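Local coordinates for protein phenolic acid decarboxylase (Sedimentibacter hydroxybenzoicus, PDB 7AE5) that catalyses the reversible, non-oxidative decarboxylation of 4-hydroxybenzoate and 3,4-dihydroxybenzoate, using prenylated FMN and manganese, at residues 213-218 with 322-327; 143-148 with 314-319; 337-342 with 358-363. One frame throughout, in Å; residues are numbered along the deposited sequence.

Contact 1 of 3, residues 213-218 with 322-327; sequences VTFMAS and ALNTSV. With RB (rubidium ion), chain R.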
# COMPACT_ATOMS: atom_id res chain seq x y z
N VAL C 213 34.98 32.05 8.83
CA VAL C 213 34.24 33.07 8.09
C VAL C 213 33.51 32.43 6.91
O VAL C 213 32.32 32.67 6.69
CB VAL C 213 35.19 34.19 7.63
CG1 VAL C 213 34.47 35.13 6.67
CG2 VAL C 213 35.73 34.94 8.83
N THR C 214 34.22 31.61 6.13
CA THR C 214 33.59 30.86 5.06
C THR C 214 32.48 29.97 5.60
O THR C 214 31.44 29.78 4.95
CB THR C 214 34.63 30.02 4.32
OG1 THR C 214 35.71 30.85 3.90
CG2 THR C 214 34.01 29.35 3.09
N PHE C 215 32.68 29.42 6.80
CA PHE C 215 31.66 28.59 7.43
C PHE C 215 30.38 29.38 7.68
O PHE C 215 29.29 28.97 7.27
CB PHE C 215 32.20 28.00 8.74
CG PHE C 215 31.45 26.79 9.22
CD1 PHE C 215 31.47 25.61 8.50
CD2 PHE C 215 30.73 26.83 10.41
CE1 PHE C 215 30.79 24.49 8.95
CE2 PHE C 215 30.05 25.72 10.86
CZ PHE C 215 30.08 24.55 10.13
N MET C 216 30.49 30.53 8.35
CA MET C 216 29.31 31.36 8.60
C MET C 216 28.71 31.86 7.29
O MET C 216 27.49 31.99 7.17
CB MET C 216 29.66 32.54 9.50
CG MET C 216 28.48 33.46 9.70
SD MET C 216 28.29 34.65 8.36
CE MET C 216 30.01 35.03 7.98
N ALA C 217 29.56 32.19 6.32
CA ALA C 217 29.05 32.64 5.03
C ALA C 217 28.27 31.53 4.35
O ALA C 217 27.24 31.79 3.71
CB ALA C 217 30.21 33.12 4.15
N SER C 218 28.72 30.29 4.49
CA SER C 218 27.95 29.15 4.02
C SER C 218 26.74 28.85 4.89
O SER C 218 25.98 27.93 4.56
CB SER C 218 28.86 27.92 3.94
OG SER C 218 29.82 28.06 2.91
N ALA C 322 27.49 20.65 6.06
CA ALA C 322 27.19 19.42 6.79
C ALA C 322 26.63 19.70 8.18
O ALA C 322 25.44 19.50 8.43
CB ALA C 322 28.45 18.55 6.88
N LEU C 323 27.48 20.18 9.09
CA LEU C 323 27.07 20.34 10.48
C LEU C 323 26.36 21.66 10.74
O LEU C 323 25.58 21.75 11.70
CB LEU C 323 28.29 20.22 11.40
CG LEU C 323 28.99 18.86 11.38
CD1 LEU C 323 29.98 18.74 12.53
CD2 LEU C 323 27.97 17.73 11.42
N ASN C 324 26.60 22.69 9.93
CA ASN C 324 25.87 23.94 10.08
C ASN C 324 24.41 23.80 9.65
O ASN C 324 23.59 24.66 9.98
CB ASN C 324 26.54 25.06 9.28
CG ASN C 324 27.01 24.60 7.91
OD1 ASN C 324 27.31 23.42 7.71
ND2 ASN C 324 27.07 25.53 6.96
N THR C 325 24.08 22.73 8.92
CA THR C 325 22.68 22.39 8.69
C THR C 325 22.11 21.59 9.85
O THR C 325 20.94 21.76 10.22
CB THR C 325 22.54 21.61 7.38
OG1 THR C 325 23.07 22.38 6.29
CG2 THR C 325 21.08 21.27 7.09
N SER C 326 22.93 20.73 10.45
CA SER C 326 22.44 19.77 11.43
C SER C 326 22.23 20.39 12.80
O SER C 326 21.29 20.03 13.51
CB SER C 326 23.41 18.59 11.53
OG SER C 326 23.81 18.14 10.25
N VAL C 327 23.10 21.33 13.20
CA VAL C 327 22.98 21.93 14.54
C VAL C 327 21.68 22.70 14.71
O VAL C 327 21.02 22.53 15.75
CB VAL C 327 24.22 22.78 14.84
CG1 VAL C 327 24.00 23.62 16.09
CG2 VAL C 327 25.44 21.89 15.02
RB RB R . 25.93 33.85 6.86
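Phe215 meets Asn324 through the outer part of its ring: Phe215 CZ lies 3.7 Å from Asn324 CB, and Phe215 CE1 lies 3.8 Å from Asn324 OD1. Ring and amide planes are inclined by 33°, so this is an oblique van der Waals contact rather than a flat stack. The phenylalanine reaches that far because its CG is anti to the backbone N (chi1 -160°), which carries the ring across the gap. The second touch is looser. Asn324 ND2 is 3.6 Å from Ser218 O, too long to count as bonded; the amide instead gives its hydrogen bond to Leu320 O, with a weak one to Thr219 OG1.

These contacts join helix 211-217 to helix 323-336. Their closest alpha carbons, Phe215 CA and Asn324 CA, are 7.9 Å apart, and the Phe215 ring and the Asn324 side chain span the gap. This is consistent with a helix-helix joint between the Rift-related and C-terminal parts of this UbiD-family enzyme, near the predicted prenylated FMN site.

Further out, His74, Met77, Leu93 and Leu234 pack around Phe215, the His74 ring standing steeply against it. Ser218 ends its helix by gripping Thr214 O twice, with Ser218 N at 2.8 Å and Ser218 OG at 3.1 Å from that oxygen, reaching it from opposite faces of the carbonyl plane. The Ser218 side chain also touches Thr166, predicted to bind prenylated FMN. Met216, whose CB points away from helix 323-336, binds a rubidium ion through Met216 O at 2.5 Å and Met216 SD at 2.9 Å; the bend at chi2 (-83°) turns the sulfur back toward the ion held by its own carbonyl. Val164 O, Thr219 O, Tyr223 OH and Glu227 OE1 complete the site.

Contact 2 of 3, residues 143-148 with 314-319; sequences ISKASV and WTEIDY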
# COMPACT_ATOMS: atom_id res chain seq x y z
N ILE C 143 34.56 32.07 -9.54
CA ILE C 143 34.99 32.21 -8.15
C ILE C 143 33.93 31.53 -7.30
O ILE C 143 32.81 32.03 -7.17
CB ILE C 143 35.17 33.69 -7.77
CG1 ILE C 143 36.16 34.37 -8.71
CG2 ILE C 143 35.62 33.82 -6.33
CD1 ILE C 143 36.13 35.88 -8.63
N SER C 144 34.28 30.39 -6.71
CA SER C 144 33.29 29.49 -6.13
C SER C 144 33.31 29.45 -4.60
O SER C 144 32.53 28.69 -4.02
CB SER C 144 33.49 28.08 -6.68
OG SER C 144 34.59 27.44 -6.04
N LYS C 145 34.17 30.23 -3.95
CA LYS C 145 34.26 30.16 -2.49
C LYS C 145 34.36 31.54 -1.87
O LYS C 145 35.00 31.72 -0.83
CB LYS C 145 35.45 29.30 -2.06
CG LYS C 145 35.28 28.63 -0.71
CD LYS C 145 36.57 27.99 -0.26
CE LYS C 145 36.40 27.25 1.05
NZ LYS C 145 37.64 26.51 1.41
N ALA C 146 33.72 32.54 -2.48
CA ALA C 146 33.78 33.89 -1.96
C ALA C 146 32.75 34.10 -0.85
O ALA C 146 31.70 33.45 -0.81
CB ALA C 146 33.55 34.90 -3.08
N SER C 147 33.07 35.01 0.06
CA SER C 147 32.15 35.46 1.11
C SER C 147 31.70 36.87 0.75
O SER C 147 32.49 37.82 0.80
CB SER C 147 32.82 35.41 2.48
OG SER C 147 33.47 34.17 2.69
N VAL C 148 30.43 37.01 0.39
CA VAL C 148 29.89 38.23 -0.21
C VAL C 148 29.15 39.02 0.86
O VAL C 148 28.26 38.49 1.53
CB VAL C 148 28.98 37.90 -1.40
CG1 VAL C 148 28.08 39.08 -1.73
CG2 VAL C 148 29.80 37.47 -2.60
N TRP C 314 30.69 13.02 -2.40
CA TRP C 314 31.01 14.22 -1.63
C TRP C 314 32.21 14.98 -2.20
O TRP C 314 33.16 14.38 -2.69
CB TRP C 314 31.30 13.86 -0.17
CG TRP C 314 30.09 13.87 0.73
CD1 TRP C 314 28.85 13.40 0.43
CD2 TRP C 314 30.02 14.37 2.07
NE1 TRP C 314 28.00 13.58 1.50
CE2 TRP C 314 28.70 14.18 2.52
CE3 TRP C 314 30.95 14.97 2.93
CZ2 TRP C 314 28.29 14.56 3.79
CZ3 TRP C 314 30.53 15.35 4.19
CH2 TRP C 314 29.21 15.14 4.61
N THR C 315 32.13 16.30 -2.14
CA THR C 315 33.27 17.16 -2.45
C THR C 315 33.41 18.13 -1.27
O THR C 315 32.82 17.93 -0.20
CB THR C 315 33.12 17.88 -3.80
OG1 THR C 315 31.99 18.76 -3.76
CG2 THR C 315 32.95 16.88 -4.93
N GLU C 316 34.19 19.19 -1.46
CA GLU C 316 34.40 20.15 -0.38
C GLU C 316 33.09 20.83 0.02
O GLU C 316 32.87 21.10 1.20
CB GLU C 316 35.44 21.20 -0.80
CG GLU C 316 35.84 22.12 0.33
CD GLU C 316 36.76 23.23 -0.13
OE1 GLU C 316 37.18 23.22 -1.31
OE2 GLU C 316 37.06 24.12 0.69
N ILE C 317 32.21 21.09 -0.95
CA ILE C 317 30.98 21.83 -0.68
C ILE C 317 30.13 21.12 0.37
O ILE C 317 29.47 21.77 1.18
CB ILE C 317 30.19 22.05 -1.99
CG1 ILE C 317 28.95 22.90 -1.73
CG2 ILE C 317 29.81 20.73 -2.63
CD1 ILE C 317 29.25 24.33 -1.33
N ASP C 318 30.15 19.78 0.38
CA ASP C 318 29.34 19.04 1.35
C ASP C 318 29.80 19.31 2.77
O ASP C 318 28.98 19.34 3.69
CB ASP C 318 29.40 17.55 1.03
CG ASP C 318 28.85 17.23 -0.34
OD1 ASP C 318 27.63 16.99 -0.46
OD2 ASP C 318 29.65 17.23 -1.31
N TYR C 319 31.11 19.52 2.97
CA TYR C 319 31.59 19.85 4.31
C TYR C 319 31.21 21.28 4.70
O TYR C 319 31.09 21.58 5.89
CB TYR C 319 33.10 19.64 4.38
CG TYR C 319 33.51 18.20 4.16
CD1 TYR C 319 33.54 17.30 5.22
CD2 TYR C 319 33.84 17.73 2.90
CE1 TYR C 319 33.91 15.98 5.03
CE2 TYR C 319 34.21 16.41 2.70
CZ TYR C 319 34.24 15.54 3.77
OH TYR C 319 34.60 14.23 3.57
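Lys145 lays the end of its chain against one carboxylate oxygen of Glu316: Lys145 NZ is 2.6 Å from Glu316 OE2, a hydrogen-bonded salt bridge, and Lys145 CE follows at 3.2 Å from the same OE2. The ammonium meets that oxygen nearly in line with its C-O bond. Both side chains are extended, each with CG anti to its backbone N (chi1 -152° for Lys145, -172° for Glu316), and they cross at about a right angle. Full extension is what spans the gap, since the nearest alpha carbons, Lys145 CA and Ile317 CA, are 9.1 Å apart, and the two segments touch through this single pair.

Each charged end has other partners. Lys145 NZ also forms a salt bridge with Glu306 OE2 and a hydrogen bond with His68 ND1, while Glu316 OE2 accepts from His68 N. His68 thus contacts both members, and Thr214 packs on the aliphatic part of the lysine.

The turn into the weakly bonded helix 316-320 probably helps to place Glu316. Thr315 N bonds to Asp318 OD2 at 2.8 Å, almost straight at 171°, from the anti side and somewhat out of the carboxylate plane. Asp318 CB rests 3.4 Å above the Trp314 ring plane, toward its rim, and Trp314 CE3 in turn lies 3.4 Å above the plane of the Tyr319 ring. Glu398 of the second subunit packs on both aromatics.

The bridge ties the loop leading into strand 147-150 of the Rift-like antiparallel sheet to the segment preceding helix 323-336. Two carboxylates, that of Glu316 buried, around one ammonium group would be expected to stabilise a positive charge on Lys145, and the shared His68 probably fixes where the ion pair sits.

Contact 3 of 3, residues 337-342 with 358-363; sequences MPEVVA and KVRYGG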
# COMPACT_ATOMS: atom_id res chain seq x y z
N MET C 337 11.74 18.00 22.51
CA MET C 337 12.04 16.58 22.63
C MET C 337 13.45 16.43 23.18
O MET C 337 14.40 16.16 22.44
CB MET C 337 11.90 15.88 21.28
CG MET C 337 10.47 15.88 20.78
SD MET C 337 10.36 15.57 19.02
CE MET C 337 8.71 14.88 18.92
N PRO C 338 13.62 16.61 24.49
CA PRO C 338 14.96 16.48 25.08
C PRO C 338 15.56 15.09 24.93
O PRO C 338 16.76 14.92 25.22
CB PRO C 338 14.72 16.84 26.56
CG PRO C 338 13.27 16.48 26.77
CD PRO C 338 12.60 16.92 25.50
N GLU C 339 14.79 14.10 24.49
CA GLU C 339 15.30 12.76 24.28
C GLU C 339 16.18 12.65 23.04
O GLU C 339 16.89 11.65 22.88
CB GLU C 339 14.14 11.78 24.18
CG GLU C 339 13.39 11.63 25.48
CD GLU C 339 12.11 12.45 25.48
OE1 GLU C 339 11.28 12.24 26.39
OE2 GLU C 339 11.94 13.28 24.57
N VAL C 340 16.14 13.65 22.16
CA VAL C 340 16.96 13.61 20.95
C VAL C 340 18.42 13.79 21.33
O VAL C 340 18.79 14.73 22.05
CB VAL C 340 16.49 14.67 19.95
CG1 VAL C 340 17.50 14.82 18.83
CG2 VAL C 340 15.12 14.31 19.40
N VAL C 341 19.27 12.90 20.83
CA VAL C 341 20.69 12.92 21.16
C VAL C 341 21.50 13.67 20.11
O VAL C 341 22.38 14.47 20.45
CB VAL C 341 21.19 11.47 21.34
CG1 VAL C 341 22.70 11.44 21.53
CG2 VAL C 341 20.50 10.82 22.53
N ALA C 342 21.21 13.45 18.83
CA ALA C 342 21.95 14.10 17.76
C ALA C 342 21.15 14.04 16.47
O ALA C 342 20.32 13.15 16.28
CB ALA C 342 23.33 13.46 17.55
N LYS C 358 16.56 8.93 22.37
CA LYS C 358 15.99 8.00 23.33
C LYS C 358 14.49 7.89 23.07
O LYS C 358 13.82 8.91 22.87
CB LYS C 358 16.26 8.46 24.76
CG LYS C 358 16.09 7.36 25.80
CD LYS C 358 14.95 7.67 26.76
CE LYS C 358 14.81 6.57 27.80
NZ LYS C 358 16.02 6.46 28.66
N VAL C 359 13.97 6.67 23.05
CA VAL C 359 12.56 6.43 22.77
C VAL C 359 11.80 6.51 24.08
O VAL C 359 11.92 5.63 24.94
CB VAL C 359 12.35 5.08 22.07
CG1 VAL C 359 10.90 4.92 21.64
CG2 VAL C 359 13.27 4.96 20.86
N ARG C 360 11.02 7.58 24.25
CA ARG C 360 10.24 7.77 25.47
C ARG C 360 9.26 6.62 25.67
O ARG C 360 9.27 5.93 26.70
CB ARG C 360 9.51 9.11 25.43
CG ARG C 360 9.48 9.84 26.76
CD ARG C 360 8.40 10.91 26.78
NE ARG C 360 8.78 12.07 25.98
CZ ARG C 360 7.95 13.05 25.64
NH1 ARG C 360 6.69 13.06 26.05
NH2 ARG C 360 8.40 14.04 24.87
N TYR C 361 8.38 6.41 24.70
CA TYR C 361 7.41 5.33 24.74
C TYR C 361 7.24 4.77 23.33
O TYR C 361 7.78 5.31 22.36
CB TYR C 361 6.07 5.80 25.32
CG TYR C 361 5.61 7.16 24.85
CD1 TYR C 361 5.42 7.43 23.50
CD2 TYR C 361 5.38 8.19 25.76
CE1 TYR C 361 5.00 8.67 23.07
CE2 TYR C 361 4.96 9.44 25.33
CZ TYR C 361 4.77 9.67 23.99
OH TYR C 361 4.36 10.91 23.56
N GLY C 362 6.50 3.67 23.23
CA GLY C 362 6.30 2.99 21.96
C GLY C 362 5.86 3.89 20.83
O GLY C 362 4.86 4.61 20.95
N GLY C 363 6.60 3.87 19.72
CA GLY C 363 6.30 4.69 18.57
C GLY C 363 6.88 6.09 18.60
O GLY C 363 6.69 6.84 17.63
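The ionic part of the contact joins Glu339 and Arg360. Glu339 OE1 is modelled 2.5 Å from Arg360 NE, a doubtfully short distance, in a salt bridge on the syn side of the carboxylate. The bond is bent (138° at the hydrogen) and tilted out of both the carboxylate and guanidinium planes. It is one-pronged: Glu339 OE2 stays 3.6 Å from Arg360 NH2 and instead has a weak hydrogen bond with Tyr364 OH. A bend at chi2 (100°) swings the glutamate carboxylate over to the arginine. With an alanine in place of Glu339, Arg360 NE is likely to lose its charged mate and the guanidinium to be less fixed in its turn.

The main-chain part is a nearly straight bond, Lys358 N to Glu339 O at 2.8 Å (171° at the hydrogen), with the donor above the carbonyl plane.

Van der Waals contacts surround these bonds. Glu339 CB packs 4.0 Å from Lys358 CB and 3.2 Å from Lys358 O, and Val341 CG2 brushes Lys358 N. Met379 of a third subunit packs on Met337 and Tyr361.

Before the strand, Val340 N bonds to Met337 O at 3.1 Å, closing a type I turn. Val341 and Ala342 then both face Ser356 in a classic beta bulge. The whole is the open end of an antiparallel beta hairpin, strands 340-347 and 352-357, at the edge of the C-terminal mixed sheet.

Overall arrangement
Along the chain, residues 143-148 come first, then 213-218; 314-319 closes contact 2 before 322-327 closes contact 1, so these two long loops cross instead of nesting. They are also neighbours in space, with centres about 11 Å apart, and meet where Ala217 CB packs 3.7 Å from Ser147 OG. Together they fasten the Rift-like sheet and helix 211-217 to the consecutive helices 316-320 and 323-336. Contact 3 opens only after both have closed and shuts a short local loop, the hairpin following helix 323-336. Its centre is about 26 Å from that of contact 1, out in the C-terminal domain, with helix 323-336 running between them.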